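Local coordinates for Lin1840 protein (Listeria innocua serovar 6a, PDB 4ZOC) that probably hydrolyses terminal, non-reducing beta-D-glucosyl residues with release of beta-D-glucose, as a glycoside hydrolase family 3 beta-glucosidase of beta-1,2-glucan metabolism, at residues V92-K97 / P101-L106; K366-G371 / A532-A537; G424-E427 / T431-V434; T536-L539 / A543-P546. The protein carries 2 engineered substitutions. All coordinates share one frame; numbering follows the deposited sequence.

Interaction 1 of 4, residues V92-K97 / P101-L106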
loop_
_atom_site.group_PDB
_atom_site.type_symbol
_atom_site.label_atom_id
_atom_site.label_comp_id
_atom_site.label_asym_id
_atom_site.label_seq_id
_atom_site.Cartn_x
_atom_site.Cartn_y
_atom_site.Cartn_z
ATOM N N VAL A 92 -17.650 -21.188 -12.344
ATOM C CA VAL A 92 -17.436 -22.387 -11.560
ATOM C C VAL A 92 -16.109 -22.250 -10.850
ATOM O O VAL A 92 -15.067 -22.523 -11.378
ATOM C CB VAL A 92 -17.634 -23.677 -12.417
ATOM C CG1 VAL A 92 -17.812 -24.858 -11.490
ATOM C CG2 VAL A 92 -18.764 -23.376 -13.408
ATOM N N ILE A 93 -16.189 -21.748 -9.617
ATOM C CA ILE A 93 -15.010 -21.172 -8.925
ATOM C C ILE A 93 -14.443 -22.156 -7.937
ATOM O O ILE A 93 -13.225 -22.336 -7.824
ATOM C CB ILE A 93 -15.376 -19.855 -8.219
ATOM C CG1 ILE A 93 -16.102 -18.886 -9.225
ATOM C CG2 ILE A 93 -14.161 -19.260 -7.480
ATOM C CD1 ILE A 93 -15.320 -18.698 -10.537
ATOM N N HIS A 94 -15.305 -22.757 -7.183
ATOM C CA HIS A 94 -14.885 -23.804 -6.213
ATOM C C HIS A 94 -15.975 -24.821 -6.086
ATOM O O HIS A 94 -16.318 -25.301 -4.974
ATOM C CB HIS A 94 -14.473 -23.212 -4.851
ATOM C CG HIS A 94 -15.537 -22.383 -4.191
ATOM N ND1 HIS A 94 -16.234 -22.817 -3.094
ATOM C CD2 HIS A 94 -15.956 -21.126 -4.413
ATOM C CE1 HIS A 94 -17.098 -21.899 -2.712
ATOM N NE2 HIS A 94 -16.969 -20.868 -3.515
ATOM N N GLY A 95 -16.468 -25.227 -7.244
ATOM C CA GLY A 95 -17.498 -26.243 -7.291
ATOM C C GLY A 95 -18.742 -25.730 -7.988
ATOM O O GLY A 95 -19.022 -24.484 -8.019
ATOM N N TYR A 96 -19.494 -26.703 -8.561
ATOM C CA TYR A 96 -20.706 -26.432 -9.231
ATOM C C TYR A 96 -21.884 -26.585 -8.285
ATOM O O TYR A 96 -22.305 -25.606 -7.633
ATOM C CB TYR A 96 -20.852 -27.242 -10.563
ATOM C CG TYR A 96 -22.000 -26.748 -11.399
ATOM C CD1 TYR A 96 -21.936 -25.519 -12.058
ATOM C CD2 TYR A 96 -23.136 -27.507 -11.601
ATOM C CE1 TYR A 96 -22.974 -25.044 -12.799
ATOM C CE2 TYR A 96 -24.175 -27.056 -12.359
ATOM C CZ TYR A 96 -24.120 -25.777 -12.950
ATOM O OH TYR A 96 -25.168 -25.289 -13.691
ATOM N N LYS A 97 -22.446 -27.798 -8.195
ATOM C CA LYS A 97 -23.494 -28.120 -7.190
ATOM C C LYS A 97 -22.896 -28.733 -5.952
ATOM O O LYS A 97 -23.362 -28.399 -4.818
ATOM C CB LYS A 97 -24.591 -29.038 -7.741
ATOM C CG LYS A 97 -25.383 -28.318 -8.781
ATOM C CD LYS A 97 -26.595 -27.648 -8.222
ATOM C CE LYS A 97 -27.236 -26.826 -9.335
ATOM N NZ LYS A 97 -28.159 -25.846 -8.646
ATOM N N PRO A 101 -14.258 -26.316 -0.720
ATOM C CA PRO A 101 -13.738 -25.112 0.009
ATOM C C PRO A 101 -13.414 -24.000 -0.951
ATOM O O PRO A 101 -13.016 -24.229 -2.140
ATOM C CB PRO A 101 -12.515 -25.652 0.772
ATOM C CG PRO A 101 -12.835 -27.110 0.963
ATOM C CD PRO A 101 -13.584 -27.531 -0.284
ATOM N N ILE A 102 -13.630 -22.783 -0.455
ATOM C CA ILE A 102 -13.196 -21.553 -1.196
ATOM C C ILE A 102 -11.730 -21.622 -1.583
ATOM O O ILE A 102 -10.962 -22.292 -0.925
ATOM C CB ILE A 102 -13.473 -20.242 -0.430
ATOM C CG1 ILE A 102 -12.821 -20.205 0.974
ATOM C CG2 ILE A 102 -14.940 -19.963 -0.393
ATOM C CD1 ILE A 102 -12.766 -18.831 1.599
ATOM N N PRO A 103 -11.341 -20.963 -2.701
ATOM C CA PRO A 103 -9.965 -21.134 -3.101
ATOM C C PRO A 103 -8.874 -20.821 -2.042
ATOM O O PRO A 103 -7.845 -21.490 -2.051
ATOM C CB PRO A 103 -9.879 -20.250 -4.346
ATOM C CG PRO A 103 -11.245 -20.406 -4.937
ATOM C CD PRO A 103 -12.145 -20.396 -3.775
ATOM N N LEU A 104 -9.078 -19.798 -1.207
ATOM C CA LEU A 104 -8.074 -19.407 -0.193
ATOM C C LEU A 104 -7.878 -20.603 0.748
ATOM O O LEU A 104 -6.788 -20.879 1.154
ATOM C CB LEU A 104 -8.545 -18.157 0.526
ATOM C CG LEU A 104 -7.457 -17.556 1.427
ATOM C CD1 LEU A 104 -6.094 -17.428 0.756
ATOM C CD2 LEU A 104 -7.911 -16.268 2.028
ATOM N N ALA A 105 -8.957 -21.318 1.062
ATOM C CA ALA A 105 -8.879 -22.553 1.874
ATOM C C ALA A 105 -8.115 -23.643 1.103
ATOM O O ALA A 105 -7.252 -24.348 1.642
ATOM C CB ALA A 105 -10.237 -23.022 2.254
ATOM N N LEU A 106 -8.414 -23.789 -0.176
ATOM C CA LEU A 106 -7.707 -24.777 -0.965
ATOM C C LEU A 106 -6.197 -24.463 -0.954
ATOM O O LEU A 106 -5.395 -25.330 -1.064
ATOM C CB LEU A 106 -8.260 -24.908 -2.392
ATOM C CG LEU A 106 -9.715 -25.364 -2.503
ATOM C CD1 LEU A 106 -10.218 -25.356 -3.923
ATOM C CD2 LEU A 106 -9.881 -26.721 -1.876
#

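Interaction 2 of 4, residues K366-G371 / A532-A537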
loop_
_atom_site.group_PDB
_atom_site.type_symbol
_atom_site.label_atom_id
_atom_site.label_comp_id
_atom_site.label_asym_id
_atom_site.label_seq_id
_atom_site.Cartn_x
_atom_site.Cartn_y
_atom_site.Cartn_z
ATOM N N LYS A 366 -15.472 -36.401 -1.989
ATOM C CA LYS A 366 -14.327 -35.642 -2.426
ATOM C C LYS A 366 -14.298 -34.217 -1.778
ATOM O O LYS A 366 -13.248 -33.751 -1.345
ATOM C CB LYS A 366 -14.289 -35.557 -3.917
ATOM C CG LYS A 366 -14.000 -36.896 -4.538
ATOM C CD LYS A 366 -14.223 -36.990 -6.041
ATOM C CE LYS A 366 -13.933 -38.401 -6.507
ATOM N NZ LYS A 366 -14.406 -38.485 -7.903
ATOM N N ALA A 367 -15.441 -33.550 -1.762
ATOM C CA ALA A 367 -15.577 -32.268 -1.087
ATOM C C ALA A 367 -15.306 -32.304 0.411
ATOM O O ALA A 367 -14.663 -31.399 0.919
ATOM C CB ALA A 367 -16.907 -31.628 -1.383
ATOM N N ARG A 368 -15.758 -33.358 1.119
ATOM C CA ARG A 368 -15.412 -33.496 2.508
ATOM C C ARG A 368 -13.896 -33.628 2.689
ATOM O O ARG A 368 -13.291 -32.935 3.556
ATOM C CB ARG A 368 -16.127 -34.669 3.090
ATOM C CG ARG A 368 -16.163 -34.813 4.590
ATOM C CD ARG A 368 -17.184 -35.992 4.603
ATOM N NE ARG A 368 -17.210 -36.499 5.873
ATOM C CZ ARG A 368 -18.092 -37.346 6.344
ATOM N NH1 ARG A 368 -19.058 -37.849 5.599
ATOM N NH2 ARG A 368 -17.952 -37.655 7.602
ATOM N N ALA A 369 -13.275 -34.474 1.869
ATOM C CA ALA A 369 -11.855 -34.723 1.929
ATOM C C ALA A 369 -11.119 -33.402 1.677
ATOM O O ALA A 369 -10.156 -33.108 2.375
ATOM C CB ALA A 369 -11.437 -35.756 0.895
ATOM N N ALA A 370 -11.596 -32.596 0.708
ATOM C CA ALA A 370 -10.987 -31.314 0.439
ATOM C C ALA A 370 -11.066 -30.395 1.656
ATOM O O ALA A 370 -10.092 -29.707 1.943
ATOM C CB ALA A 370 -11.577 -30.607 -0.771
ATOM N N GLY A 371 -12.242 -30.349 2.285
ATOM C CA GLY A 371 -12.455 -29.556 3.503
ATOM C C GLY A 371 -11.527 -29.976 4.636
ATOM O O GLY A 371 -10.963 -29.085 5.309
ATOM N N ALA A 532 -19.481 -28.801 4.884
ATOM C CA ALA A 532 -18.944 -27.997 6.024
ATOM C C ALA A 532 -19.082 -28.624 7.448
ATOM O O ALA A 532 -18.116 -28.729 8.203
ATOM C CB ALA A 532 -19.486 -26.580 6.000
ATOM N N GLY A 533 -20.287 -29.023 7.832
ATOM C CA GLY A 533 -20.479 -29.518 9.198
ATOM C C GLY A 533 -19.810 -30.848 9.439
ATOM O O GLY A 533 -19.517 -31.179 10.589
ATOM N N ARG A 534 -19.668 -31.684 8.382
ATOM C CA ARG A 534 -19.049 -33.007 8.506
ATOM C C ARG A 534 -17.555 -32.807 8.573
ATOM O O ARG A 534 -16.891 -33.424 9.374
ATOM C CB ARG A 534 -19.358 -33.900 7.376
ATOM C CG ARG A 534 -20.836 -34.148 7.289
ATOM C CD ARG A 534 -21.192 -35.249 6.313
ATOM N NE ARG A 534 -22.619 -35.588 6.459
ATOM C CZ ARG A 534 -23.526 -35.646 5.468
ATOM N NH1 ARG A 534 -23.273 -35.302 4.217
ATOM N NH2 ARG A 534 -24.753 -35.999 5.746
ATOM N N VAL A 535 -17.030 -31.867 7.777
ATOM C CA VAL A 535 -15.628 -31.491 7.891
ATOM C C VAL A 535 -15.284 -31.068 9.349
ATOM O O VAL A 535 -14.273 -31.476 9.929
ATOM C CB VAL A 535 -15.280 -30.338 6.896
ATOM C CG1 VAL A 535 -13.934 -29.724 7.127
ATOM C CG2 VAL A 535 -15.382 -30.782 5.449
ATOM N N THR A 536 -16.096 -30.172 9.872
ATOM C CA THR A 536 -15.949 -29.647 11.204
ATOM C C THR A 536 -16.001 -30.812 12.236
ATOM O O THR A 536 -15.110 -30.933 13.111
ATOM C CB THR A 536 -16.981 -28.607 11.495
ATOM O OG1 THR A 536 -16.923 -27.538 10.500
ATOM C CG2 THR A 536 -16.742 -28.032 12.810
ATOM N N ALA A 537 -17.040 -31.630 12.152
ATOM C CA ALA A 537 -17.191 -32.751 13.121
ATOM C C ALA A 537 -16.019 -33.738 13.054
ATOM O O ALA A 537 -15.477 -34.172 14.112
ATOM C CB ALA A 537 -18.514 -33.456 12.869
#

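Interaction 3 of 4, residues G424-E427 / T431-V434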
loop_
_atom_site.group_PDB
_atom_site.type_symbol
_atom_site.label_atom_id
_atom_site.label_comp_id
_atom_site.label_asym_id
_atom_site.label_seq_id
_atom_site.Cartn_x
_atom_site.Cartn_y
_atom_site.Cartn_z
ATOM N N GLY A 424 -23.830 -31.520 11.375
ATOM C CA GLY A 424 -22.570 -32.268 11.291
ATOM C C GLY A 424 -22.181 -32.815 12.676
ATOM O O GLY A 424 -21.860 -34.010 12.824
ATOM N N LEU A 425 -22.286 -32.000 13.717
ATOM C CA LEU A 425 -21.852 -32.467 15.043
ATOM C C LEU A 425 -22.763 -33.593 15.572
ATOM O O LEU A 425 -22.284 -34.552 16.205
ATOM C CB LEU A 425 -21.818 -31.279 16.060
ATOM C CG LEU A 425 -20.777 -30.189 15.872
ATOM C CD1 LEU A 425 -20.631 -29.416 17.181
ATOM C CD2 LEU A 425 -19.473 -30.768 15.432
ATOM N N ARG A 426 -24.057 -33.498 15.274
ATOM C CA ARG A 426 -25.017 -34.474 15.847
ATOM C C ARG A 426 -24.917 -35.813 15.174
ATOM O O ARG A 426 -25.362 -36.809 15.748
ATOM C CB ARG A 426 -26.464 -33.939 15.723
ATOM C CG ARG A 426 -26.793 -32.773 16.657
ATOM C CD ARG A 426 -28.300 -32.515 16.682
ATOM N NE ARG A 426 -28.567 -31.350 17.505
ATOM C CZ ARG A 426 -28.604 -31.323 18.820
ATOM N NH1 ARG A 426 -28.400 -32.416 19.527
ATOM N NH2 ARG A 426 -28.839 -30.178 19.422
ATOM N N GLU A 427 -24.310 -35.888 13.992
ATOM C CA GLU A 427 -23.957 -37.187 13.416
ATOM C C GLU A 427 -22.888 -37.912 14.195
ATOM O O GLU A 427 -22.723 -39.094 14.023
ATOM C CB GLU A 427 -23.469 -37.031 11.973
ATOM C CG GLU A 427 -24.551 -36.530 11.023
ATOM C CD GLU A 427 -24.092 -36.402 9.570
ATOM O OE1 GLU A 427 -22.860 -36.309 9.202
ATOM O OE2 GLU A 427 -25.009 -36.364 8.749
ATOM N N THR A 431 -24.316 -35.930 22.618
ATOM C CA THR A 431 -24.813 -34.857 23.431
ATOM C C THR A 431 -24.334 -33.475 22.953
ATOM O O THR A 431 -23.152 -33.116 23.085
ATOM C CB THR A 431 -24.363 -35.066 24.873
ATOM O OG1 THR A 431 -24.706 -36.405 25.234
ATOM C CG2 THR A 431 -25.072 -34.026 25.785
ATOM N N VAL A 432 -25.273 -32.747 22.340
ATOM C CA VAL A 432 -25.046 -31.392 21.875
ATOM C C VAL A 432 -26.237 -30.548 22.282
ATOM O O VAL A 432 -27.403 -30.904 22.072
ATOM C CB VAL A 432 -24.815 -31.290 20.348
ATOM C CG1 VAL A 432 -24.404 -29.893 19.949
ATOM C CG2 VAL A 432 -23.801 -32.290 19.840
ATOM N N GLU A 433 -25.949 -29.437 22.967
ATOM C CA GLU A 433 -26.943 -28.427 23.239
ATOM C C GLU A 433 -26.531 -27.171 22.486
ATOM O O GLU A 433 -25.427 -26.717 22.645
ATOM C CB GLU A 433 -26.898 -28.140 24.704
ATOM C CG GLU A 433 -28.142 -27.594 25.296
ATOM C CD GLU A 433 -28.197 -27.928 26.805
ATOM O OE1 GLU A 433 -28.193 -27.015 27.574
ATOM O OE2 GLU A 433 -28.281 -29.099 27.222
ATOM N N VAL A 434 -27.474 -26.576 21.783
ATOM C CA VAL A 434 -27.182 -25.564 20.804
ATOM C C VAL A 434 -27.822 -24.279 21.196
ATOM O O VAL A 434 -28.968 -24.259 21.560
ATOM C CB VAL A 434 -27.749 -26.002 19.442
ATOM C CG1 VAL A 434 -27.570 -24.856 18.452
ATOM C CG2 VAL A 434 -27.014 -27.241 18.998
HETATM O O HOH W 1 -27.856 -34.280 22.048
#

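Interaction 4 of 4, residues T536-L539 / A543-P546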
loop_
_atom_site.group_PDB
_atom_site.type_symbol
_atom_site.label_atom_id
_atom_site.label_comp_id
_atom_site.label_asym_id
_atom_site.label_seq_id
_atom_site.Cartn_x
_atom_site.Cartn_y
_atom_site.Cartn_z
ATOM N N THR A 536 -16.096 -30.172 9.872
ATOM C CA THR A 536 -15.949 -29.647 11.204
ATOM C C THR A 536 -16.001 -30.812 12.236
ATOM O O THR A 536 -15.110 -30.933 13.111
ATOM C CB THR A 536 -16.981 -28.607 11.495
ATOM O OG1 THR A 536 -16.923 -27.538 10.500
ATOM C CG2 THR A 536 -16.742 -28.032 12.810
ATOM N N ALA A 537 -17.040 -31.630 12.152
ATOM C CA ALA A 537 -17.191 -32.751 13.121
ATOM C C ALA A 537 -16.019 -33.738 13.054
ATOM O O ALA A 537 -15.477 -34.172 14.112
ATOM C CB ALA A 537 -18.514 -33.456 12.869
ATOM N N ASP A 538 -15.594 -34.091 11.847
ATOM C CA ASP A 538 -14.471 -35.009 11.674
ATOM C C ASP A 538 -13.144 -34.458 12.218
ATOM O O ASP A 538 -12.417 -35.193 12.871
ATOM C CB ASP A 538 -14.286 -35.395 10.244
ATOM C CG ASP A 538 -15.412 -36.307 9.726
ATOM O OD1 ASP A 538 -16.288 -36.774 10.500
ATOM O OD2 ASP A 538 -15.431 -36.516 8.525
ATOM N N LEU A 539 -12.884 -33.160 12.024
ATOM C CA LEU A 539 -11.674 -32.625 12.532
ATOM C C LEU A 539 -11.739 -32.531 14.055
ATOM O O LEU A 539 -10.748 -32.814 14.717
ATOM C CB LEU A 539 -11.402 -31.262 11.945
ATOM C CG LEU A 539 -11.017 -31.373 10.466
ATOM C CD1 LEU A 539 -11.151 -29.994 9.871
ATOM C CD2 LEU A 539 -9.619 -31.841 10.236
ATOM N N ALA A 543 -11.507 -38.029 13.735
ATOM C CA ALA A 543 -11.659 -38.898 12.604
ATOM C C ALA A 543 -10.771 -38.395 11.477
ATOM O O ALA A 543 -10.215 -39.220 10.719
ATOM C CB ALA A 543 -13.095 -38.941 12.219
ATOM N N SER A 544 -10.617 -37.069 11.367
ATOM C CA SER A 544 -9.582 -36.447 10.504
ATOM C C SER A 544 -8.608 -35.603 11.340
ATOM O O SER A 544 -9.026 -35.021 12.305
ATOM C CB SER A 544 -10.251 -35.605 9.431
ATOM O OG SER A 544 -10.951 -36.448 8.541
ATOM N N ASN A 545 -7.331 -35.575 10.957
ATOM C CA ASN A 545 -6.362 -34.870 11.719
ATOM C C ASN A 545 -6.015 -33.597 10.912
ATOM O O ASN A 545 -5.599 -33.705 9.745
ATOM C CB ASN A 545 -5.146 -35.779 11.873
ATOM C CG ASN A 545 -4.050 -35.199 12.703
ATOM O OD1 ASN A 545 -4.093 -34.065 13.151
ATOM N ND2 ASN A 545 -3.030 -36.037 12.958
ATOM N N PRO A 546 -6.278 -32.394 11.504
ATOM C CA PRO A 546 -5.963 -31.124 10.741
ATOM C C PRO A 546 -4.622 -31.203 10.088
ATOM O O PRO A 546 -3.635 -31.574 10.770
ATOM C CB PRO A 546 -6.005 -30.039 11.838
ATOM C CG PRO A 546 -6.939 -30.629 12.854
ATOM C CD PRO A 546 -6.671 -32.098 12.883
HETATM O O HOH W 2 -13.091 -36.848 7.006
#

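Interaction 1 of 4, residues V92-K97 / P101-L106
The first torsions of H94 and I102 bring the imidazole and a methyl together. The imidazole of H94 sits between the backbone N and the carbonyl carbon (chi1 57°), which sends the ring along the start of the second segment. In I102 the CG2 methyl lies opposite the carbonyl carbon, and this branch, not the longer CG1 arm, faces the ring. CG2 makes a CH-pi contact 4.0 Å from the centroid of the H94 ring. It stands over the face but is displaced toward CE1 and NE2. The two side chains run alongside each other and point the same way.

P103 crosses H94 at about a right angle, its CD lying 3.8 Å from H94 CB. The neighbouring ring carbon, P103 CG, touches I93 CG2 at 4.0 Å. P101 O comes within 3.2 Å of H94 CB, yet this carbonyl is buried with no polar partner in the model. The imidazole nitrogens are satisfied from beyond the two segments: ND1 bonds to F100 O and NE2 to G408 O. This fixes the rotation of the ring. G408 directly precedes W409 of the glucose pocket.

I102 is the N-cap residue of helix 103-108, and its O accepts from L106 N at 3.0 Å. P103 occupies the first turn, where a proline fits well.

The segment 92-97 is a loop that follows strand 87-90 of the parallel TIM-barrel sheet. Helix 112-128 packs on V92, Y96 and L106, while helix 361-374 covers P101, A105 and L106.

Interaction 2 of 4, residues K366-G371 / A532-A537
Helix 366-371 and helix 532-537 cross at -49°, with axes 8.9 Å apart and R368 and V535 as the nearest CA pair. This is helix-to-helix packing between helix 361-374, which runs into strand 376-380 of the mixed sheet, and helix 532-541, which follows strand 521-524 of the same sheet in the alpha/beta C-terminal domain.

V535 fills the buried side. Its CG1 methyl rests on the backbone of G371, 3.5 Å from G371 C. Its CG2 methyl lies 3.5 Å from R368 O and also meets G371 CA. With no side chain on G371, the valine can lie directly on the main chain.

Toward the partly exposed side, R368 reaches over R534. R368 has CG opposite its backbone N (chi1 -166°) and an extended chain, which carries the guanidinium across the base of R534. There R534 CD sits over one face of the R368 guanidinium, 3.4 Å from R368 NH1. R534 CB lies on the same side, 3.7 Å from R368 NE. The two side chains cross at about a right angle, but their guanidinium planes are only 23° apart. Acids nearby probably offset the paired charges: R368 bridges to D538, and R534 to E427 and E531.

Within helix 532-537, A532 O takes two bonds, from T536 N and from T536 OG1 at 2.8 Å, and these donors approach from opposite faces of the carbonyl plane.

Interaction 3 of 4, residues G424-E427 / T431-V434
The beta-alpha-beta unit of strand 393-397, helix 421-426 and strand 432-436 contains this contact, where R426 and L425 of the helix meet V432 and V434 on the strand. It belongs to the alpha/beta C-terminal domain of the glycoside hydrolase family 3 fold.

R426 carries the polar part. Its chain is extended from CG to NE, and the last torsion (chi4 -79°) turns the guanidinium out of line with it. Both terminal nitrogens then face one oxygen. R426 NH1 and R426 NH2 each lie 3.1 Å from V432 O. Both bonds are bent, at 131° and 132°, and weak. One carbonyl oxygen is thus shared by two weak donors.

A water lies at the edge of the guanidinium, in its plane. It accepts from V432 N at 3.0 Å and, weakly, from R426 NH1, linking the arginine to the same residue a second time. V432 CB stands over one guanidinium face, 3.8 Å from R426 NH1 and offset toward the rim. V434 CG2 adds a contact of 3.5 Å to R426 NH2. A salt bridge from R426 NE to E422, one turn earlier on the helix, steadies the inner part of the group.

Beside the arginine contact the packing is apolar but loose, with L425 CB 4.4 Å from V432 CG2.

Strand 432-436 is the outermost strand of its sheet in this chain. The backbone of E433 pairs with I393 and L395 of strand 393-397. The L395 side chain also touches L425, V432 and V434, and helix 532-541 packs on L425.

Interaction 4 of 4, residues T536-L539 / A543-P546
D538 meets A543 and S544 where the chain leaves the C-terminal end of helix 532-541 and folds back beside it, in the alpha/beta C-terminal domain. D538 CB lies 3.9 Å from S544 OG and also touches S544 CB. The carboxylate carbon sits opposite the carbonyl carbon (chi1 -70°), and this holds the two oxygens along the side of the helix. D538 OD1 comes no closer than 4.2 Å to A543 CB. D538 OD2 accepts a hydrogen bond from a water at 2.8 Å, and that water also bonds to S544 OG, at 2.7 Å. The water thus joins the two side chains, which do not bond directly. The same OD2 has a charged partner on helix 361-374, R368.

The main chain makes the direct link. S544 N donates to D538 O at 3.0 Å in a nearly straight bond of 177°. The donor stands well above the carbonyl plane and so misses the lone-pair directions. S541 OG adds a weak bond to the same oxygen.

L539 supplies the apolar half. Its CD2 branch extends to the proline and lies 3.6 Å from P546 N, with P546 CG and CD close by. S544 CB touches the same methyl at 3.9 Å. V372 of helix 361-374 packs on both L539 and S544, and A375 meets L539 from the loop that follows.

N545 turns away, and its amide oxygen bonds to Y604 N. Next to the S544 N bond, L539 CA makes a CA-H...O contact of 3.6 Å with S544 O, with an angle of 165° at the hydrogen.

In the fold
Interactions 2, 3 and 4 gather round helix 532-541, and interaction 1 joins them through helix 361-374. P101 CG of interaction 1 packs on G371 CA of interaction 2 at 3.5 Å, so the loop after barrel strand 87-90 rests on helix 361-374. Interaction 2 connects to both others by salt bridges: R534 NE to E427 OE1, 2.8 Å, and R368 NH2 to D538 OD2, 2.9 Å. Interactions 3 and 4 touch where G424 O meets A537 CB at 3.4 Å. Interaction 1 lies nearest the sugar: the I93 side chain is about 9 Å from a bound beta-D-glucopyranose, probably the one in the pocket of W271, W409 and E473.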